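Local structure of L544 (Acanthamoeba polyphaga mimivirus, 4AMQ) at residues Ile268-Leu280 / Tyr349-Tyr363. The protein probably acts as a metal-dependent nucleotidyl transferase carried in the virion, with a possible role in transcription-coupled DNA repair. Numbering follows the deposited sequence.
Sequences IIETKFGLYKQLL and YTNINKSVNKQSKKY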
loop_
_atom_site.group_PDB
_atom_site.type_symbol
_atom_site.label_atom_id
_atom_site.label_comp_id
_atom_site.label_asym_id
_atom_site.label_seq_id
_atom_site.Cartn_x
_atom_site.Cartn_y
_atom_site.Cartn_z
ATOM N N ILE A 268 3.366 -8.813 19.724
ATOM C CA ILE A 268 3.501 -7.376 19.936
ATOM C C ILE A 268 3.085 -6.577 18.706
ATOM O O ILE A 268 2.292 -5.638 18.800
ATOM C CB ILE A 268 4.946 -7.008 20.310
ATOM C CG1 ILE A 268 5.349 -7.708 21.611
ATOM C CG2 ILE A 268 5.100 -5.502 20.443
ATOM C CD1 ILE A 268 6.810 -7.557 21.960
ATOM N N ILE A 269 3.630 -6.959 17.556
ATOM C CA ILE A 269 3.376 -6.255 16.306
ATOM C C ILE A 269 1.935 -6.434 15.827
ATOM O O ILE A 269 1.269 -5.462 15.469
ATOM C CB ILE A 269 4.351 -6.726 15.203
ATOM C CG1 ILE A 269 5.796 -6.408 15.603
ATOM C CG2 ILE A 269 4.003 -6.087 13.866
ATOM C CD1 ILE A 269 6.842 -6.970 14.661
ATOM N N GLU A 270 1.454 -7.674 15.846
ATOM C CA GLU A 270 0.191 -8.018 15.197
ATOM C C GLU A 270 -1.041 -8.030 16.114
ATOM O O GLU A 270 -2.168 -7.878 15.643
ATOM C CB GLU A 270 0.320 -9.366 14.479
ATOM C CG GLU A 270 1.478 -9.438 13.491
ATOM C CD GLU A 270 1.334 -8.453 12.343
ATOM O OE1 GLU A 270 0.279 -7.790 12.249
ATOM O OE2 GLU A 270 2.276 -8.345 11.528
ATOM N N THR A 271 -0.838 -8.218 17.411
ATOM C CA THR A 271 -1.975 -8.255 18.330
ATOM C C THR A 271 -2.027 -7.030 19.237
ATOM O O THR A 271 -3.003 -6.281 19.226
ATOM C CB THR A 271 -2.001 -9.549 19.177
ATOM O OG1 THR A 271 -2.186 -10.677 18.315
ATOM C CG2 THR A 271 -3.143 -9.511 20.182
ATOM N N LYS A 272 -0.974 -6.823 20.016
ATOM C CA LYS A 272 -0.936 -5.690 20.930
ATOM C C LYS A 272 -1.078 -4.360 20.195
ATOM O O LYS A 272 -1.823 -3.482 20.630
ATOM C CB LYS A 272 0.347 -5.706 21.756
ATOM C CG LYS A 272 0.415 -4.596 22.784
ATOM C CD LYS A 272 1.621 -4.760 23.689
ATOM C CE LYS A 272 1.763 -3.567 24.615
ATOM N NZ LYS A 272 0.551 -3.379 25.462
ATOM N N PHE A 273 -0.363 -4.214 19.081
ATOM C CA PHE A 273 -0.392 -2.969 18.317
ATOM C C PHE A 273 -1.021 -3.153 16.939
ATOM O O PHE A 273 -0.928 -2.277 16.081
ATOM C CB PHE A 273 1.015 -2.390 18.185
ATOM C CG PHE A 273 1.661 -2.064 19.504
ATOM C CD1 PHE A 273 1.135 -1.077 20.322
ATOM C CD2 PHE A 273 2.796 -2.740 19.923
ATOM C CE1 PHE A 273 1.725 -0.778 21.535
ATOM C CE2 PHE A 273 3.390 -2.443 21.134
ATOM C CZ PHE A 273 2.853 -1.460 21.941
ATOM N N GLY A 274 -1.664 -4.296 16.738
ATOM C CA GLY A 274 -2.275 -4.621 15.461
ATOM C C GLY A 274 -3.228 -3.567 14.924
ATOM O O GLY A 274 -3.228 -3.283 13.729
ATOM N N LEU A 275 -4.040 -2.984 15.802
ATOM C CA LEU A 275 -5.058 -2.022 15.374
ATOM C C LEU A 275 -4.446 -0.684 14.953
ATOM O O LEU A 275 -4.965 -0.007 14.065
ATOM C CB LEU A 275 -6.118 -1.817 16.464
ATOM C CG LEU A 275 -7.288 -0.895 16.099
ATOM C CD1 LEU A 275 -7.907 -1.295 14.765
ATOM C CD2 LEU A 275 -8.345 -0.876 17.203
ATOM N N TYR A 276 -3.345 -0.306 15.593
ATOM C CA TYR A 276 -2.610 0.890 15.195
ATOM C C TYR A 276 -2.147 0.778 13.745
ATOM O O TYR A 276 -2.253 1.731 12.976
ATOM C CB TYR A 276 -1.394 1.109 16.095
ATOM C CG TYR A 276 -1.720 1.430 17.537
ATOM C CD1 TYR A 276 -2.062 0.426 18.429
ATOM C CD2 TYR A 276 -1.670 2.736 18.007
ATOM C CE1 TYR A 276 -2.356 0.710 19.745
ATOM C CE2 TYR A 276 -1.962 3.028 19.327
ATOM C CZ TYR A 276 -2.305 2.009 20.190
ATOM O OH TYR A 276 -2.597 2.284 21.506
ATOM N N LYS A 277 -1.623 -0.387 13.380
ATOM C CA LYS A 277 -1.126 -0.608 12.025
ATOM C C LYS A 277 -2.273 -0.659 11.018
ATOM O O LYS A 277 -2.162 -0.130 9.914
ATOM C CB LYS A 277 -0.277 -1.888 11.956
ATOM C CG LYS A 277 0.047 -2.361 10.547
ATOM C CD LYS A 277 1.283 -3.262 10.524
ATOM C CE LYS A 277 1.126 -4.493 11.405
ATOM N NZ LYS A 277 0.134 -5.460 10.856
ATOM N N GLN A 278 -3.378 -1.287 11.409
ATOM C CA GLN A 278 -4.518 -1.439 10.511
ATOM C C GLN A 278 -5.141 -0.083 10.189
ATOM O O GLN A 278 -5.515 0.179 9.050
ATOM C CB GLN A 278 -5.563 -2.387 11.109
ATOM C CG GLN A 278 -6.605 -2.868 10.103
ATOM C CD GLN A 278 -7.852 -3.423 10.767
ATOM O OE1 GLN A 278 -8.527 -2.726 11.528
ATOM N NE2 GLN A 278 -8.165 -4.680 10.481
ATOM N N LEU A 279 -5.242 0.776 11.199
ATOM C CA LEU A 279 -5.780 2.120 11.011
ATOM C C LEU A 279 -4.903 2.985 10.107
ATOM O O LEU A 279 -5.414 3.825 9.369
ATOM C CB LEU A 279 -6.013 2.810 12.357
ATOM C CG LEU A 279 -7.305 2.416 13.074
ATOM C CD1 LEU A 279 -7.371 3.053 14.455
ATOM C CD2 LEU A 279 -8.522 2.805 12.238
ATOM N N LEU A 280 -3.588 2.781 10.166
ATOM C CA LEU A 280 -2.676 3.500 9.281
ATOM C C LEU A 280 -2.901 3.083 7.832
ATOM O O LEU A 280 -2.975 3.927 6.936
ATOM C CB LEU A 280 -1.215 3.255 9.675
ATOM C CG LEU A 280 -0.779 3.800 11.036
ATOM C CD1 LEU A 280 0.665 3.428 11.323
ATOM C CD2 LEU A 280 -0.973 5.311 11.094
ATOM N N TYR A 349 -3.164 10.455 11.092
ATOM C CA TYR A 349 -2.128 9.526 10.673
ATOM C C TYR A 349 -0.854 9.788 11.472
ATOM O O TYR A 349 -0.251 8.871 12.027
ATOM C CB TYR A 349 -1.862 9.696 9.176
ATOM C CG TYR A 349 -1.012 8.612 8.556
ATOM C CD1 TYR A 349 -1.592 7.459 8.039
ATOM C CD2 TYR A 349 0.366 8.750 8.464
ATOM C CE1 TYR A 349 -0.824 6.471 7.460
ATOM C CE2 TYR A 349 1.145 7.764 7.886
ATOM C CZ TYR A 349 0.544 6.627 7.385
ATOM O OH TYR A 349 1.312 5.641 6.810
ATOM N N THR A 350 -0.460 11.055 11.530
ATOM C CA THR A 350 0.710 11.478 12.287
ATOM C C THR A 350 0.564 11.124 13.761
ATOM O O THR A 350 1.494 10.614 14.390
ATOM C CB THR A 350 0.919 12.995 12.169
ATOM O OG1 THR A 350 1.087 13.348 10.790
ATOM C CG2 THR A 350 2.148 13.431 12.959
ATOM N N ASN A 351 -0.613 11.401 14.305
ATOM C CA ASN A 351 -0.874 11.147 15.711
ATOM C C ASN A 351 -0.767 9.663 16.051
ATOM O O ASN A 351 -0.187 9.293 17.071
ATOM C CB ASN A 351 -2.244 11.699 16.107
ATOM C CG ASN A 351 -2.412 11.817 17.606
ATOM O OD1 ASN A 351 -3.338 11.253 18.184
ATOM N ND2 ASN A 351 -1.506 12.544 18.248
ATOM N N ILE A 352 -1.323 8.816 15.190
ATOM C CA ILE A 352 -1.288 7.376 15.422
ATOM C C ILE A 352 0.145 6.857 15.386
ATOM O O ILE A 352 0.538 6.044 16.215
ATOM C CB ILE A 352 -2.143 6.608 14.399
ATOM C CG1 ILE A 352 -3.621 6.967 14.574
ATOM C CG2 ILE A 352 -1.947 5.104 14.560
ATOM C CD1 ILE A 352 -4.521 6.385 13.522
ATOM N N ASN A 353 0.922 7.337 14.423
ATOM C CA ASN A 353 2.330 6.990 14.346
ATOM C C ASN A 353 3.072 7.371 15.613
ATOM O O ASN A 353 3.791 6.558 16.195
ATOM C CB ASN A 353 2.984 7.668 13.146
ATOM C CG ASN A 353 2.850 6.853 11.882
ATOM O OD1 ASN A 353 3.562 5.867 11.694
ATOM N ND2 ASN A 353 1.935 7.258 11.008
ATOM N N LYS A 354 2.901 8.618 16.031
ATOM C CA LYS A 354 3.549 9.110 17.235
ATOM C C LYS A 354 3.230 8.201 18.414
ATOM O O LYS A 354 4.125 7.791 19.153
ATOM C CB LYS A 354 3.098 10.541 17.535
ATOM C CG LYS A 354 3.739 11.151 18.772
ATOM C CD LYS A 354 3.265 12.578 18.983
ATOM C CE LYS A 354 3.552 13.429 17.757
ATOM N NZ LYS A 354 4.991 13.376 17.378
ATOM N N SER A 355 1.950 7.880 18.578
ATOM C CA SER A 355 1.505 7.076 19.710
ATOM C C SER A 355 2.082 5.659 19.706
ATOM O O SER A 355 2.614 5.201 20.715
ATOM C CB SER A 355 -0.024 7.022 19.764
ATOM O OG SER A 355 -0.467 6.277 20.886
ATOM N N VAL A 356 1.977 4.965 18.576
ATOM C CA VAL A 356 2.420 3.577 18.516
ATOM C C VAL A 356 3.938 3.469 18.679
ATOM O O VAL A 356 4.439 2.538 19.303
ATOM C CB VAL A 356 1.953 2.868 17.224
ATOM C CG1 VAL A 356 2.779 3.315 16.023
ATOM C CG2 VAL A 356 2.025 1.360 17.396
ATOM N N ASN A 357 4.660 4.433 18.122
ATOM C CA ASN A 357 6.109 4.486 18.272
ATOM C C ASN A 357 6.524 4.670 19.729
ATOM O O ASN A 357 7.484 4.054 20.193
ATOM C CB ASN A 357 6.693 5.603 17.405
ATOM C CG ASN A 357 6.694 5.250 15.932
ATOM O OD1 ASN A 357 6.877 4.090 15.567
ATOM N ND2 ASN A 357 6.488 6.246 15.078
ATOM N N LYS A 358 5.789 5.518 20.443
ATOM C CA LYS A 358 6.059 5.776 21.853
ATOM C C LYS A 358 5.849 4.521 22.692
ATOM O O LYS A 358 6.686 4.174 23.524
ATOM C CB LYS A 358 5.156 6.896 22.374
ATOM C CG LYS A 358 5.423 7.284 23.820
ATOM C CD LYS A 358 4.229 7.997 24.437
ATOM C CE LYS A 358 4.589 8.602 25.786
ATOM N NZ LYS A 358 5.256 7.617 26.683
ATOM N N GLN A 359 4.728 3.846 22.469
ATOM C CA GLN A 359 4.396 2.640 23.217
ATOM C C GLN A 359 5.268 1.459 22.806
ATOM O O GLN A 359 5.239 0.406 23.444
ATOM C CB GLN A 359 2.925 2.272 23.017
ATOM C CG GLN A 359 1.936 3.323 23.491
ATOM C CD GLN A 359 0.505 2.943 23.174
ATOM O OE1 GLN A 359 -0.033 1.979 23.722
ATOM N NE2 GLN A 359 -0.117 3.691 22.270
ATOM N N SER A 360 6.038 1.635 21.735
ATOM C CA SER A 360 6.841 0.544 21.186
ATOM C C SER A 360 8.312 0.619 21.591
ATOM O O SER A 360 9.029 -0.375 21.513
ATOM C CB SER A 360 6.732 0.512 19.659
ATOM O OG SER A 360 5.481 -0.001 19.246
ATOM N N LYS A 361 8.753 1.797 22.023
ATOM C CA LYS A 361 10.170 2.048 22.276
ATOM C C LYS A 361 10.812 1.030 23.207
ATOM O O LYS A 361 11.955 0.625 22.995
ATOM C CB LYS A 361 10.377 3.463 22.825
ATOM C CG LYS A 361 11.822 3.780 23.195
ATOM C CD LYS A 361 11.993 5.236 23.606
ATOM C CE LYS A 361 13.387 5.487 24.164
ATOM N NZ LYS A 361 14.470 5.094 23.215
ATOM N N LYS A 362 10.074 0.620 24.234
ATOM C CA LYS A 362 10.594 -0.301 25.237
ATOM C C LYS A 362 10.748 -1.716 24.696
ATOM O O LYS A 362 11.696 -2.421 25.045
ATOM C CB LYS A 362 9.694 -0.308 26.469
ATOM C CG LYS A 362 8.217 -0.298 26.132
ATOM C CD LYS A 362 7.353 -0.460 27.373
ATOM C CE LYS A 362 7.490 -1.849 27.960
ATOM N NZ LYS A 362 6.428 -2.143 28.961
ATOM N N TYR A 363 9.812 -2.135 23.849
ATOM C CA TYR A 363 9.913 -3.451 23.235
ATOM C C TYR A 363 11.064 -3.485 22.243
ATOM O O TYR A 363 11.689 -4.524 22.039
ATOM C CB TYR A 363 8.603 -3.843 22.563
ATOM C CG TYR A 363 7.461 -3.911 23.540
ATOM C CD1 TYR A 363 7.240 -5.054 24.294
ATOM C CD2 TYR A 363 6.616 -2.825 23.729
ATOM C CE1 TYR A 363 6.206 -5.119 25.201
ATOM C CE2 TYR A 363 5.579 -2.880 24.635
ATOM C CZ TYR A 363 5.378 -4.031 25.368
ATOM O OH TYR A 363 4.347 -4.103 26.276
#
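Buried, nearly antiparallel helix packing joins F273, Y276 and L280 to I352, V356 and Q359 in the helical domain of the protein. The axes of helices 274-280 and 349-363 come within 10.0 Å and run at 157° to each other. Y276 is a knob in a hole formed by I352, S355, V356 and Q359. Its CB lies 3.7 Å from V356 CG2, and the two side chains pass each other in opposite directions. At the ring's far end, Q359 NE2 donates to Y276 OH (3.0 Å, N-H...O angle 155°). The oxygen lies near the amide plane, which stands steeply to the ring. Y276 OH also bonds to N315 N, and S355 OG to N315 O, so the loop at N315 closes this polar end.

F273 sits at the break between helices 259-272 and 274-292, at the N-cap position of the second. Its CG is anti to the carbonyl carbon (chi1 -60°), which swings the ring toward helix 349-363. The ring lies between S360 OG on one face and K272 CG on the opposite one, with Q359 O near CZ. The S360 hydroxyl is held by its own helix, donating to V356 O at 2.7 Å. The helix hairpin formed by 274-292 and 297-311 shares this packing: I311 touches both L279 and I352.

One turn on from Y276, L280 CD2 makes a CH-pi contact over the Y349 ring, 4.0 Å from its centroid. The same methyl meets I352 CG2 at 3.6 Å. N353 flanks this leucine; its amide is tied back to Y349 O. The L280 side chain is about 12 Å from a bound manganese ion. Beyond F273, the Y363 ring lies against I268 CD1, while the K272 side chain crosses that of Y363 at about a right angle, with CE beside OH.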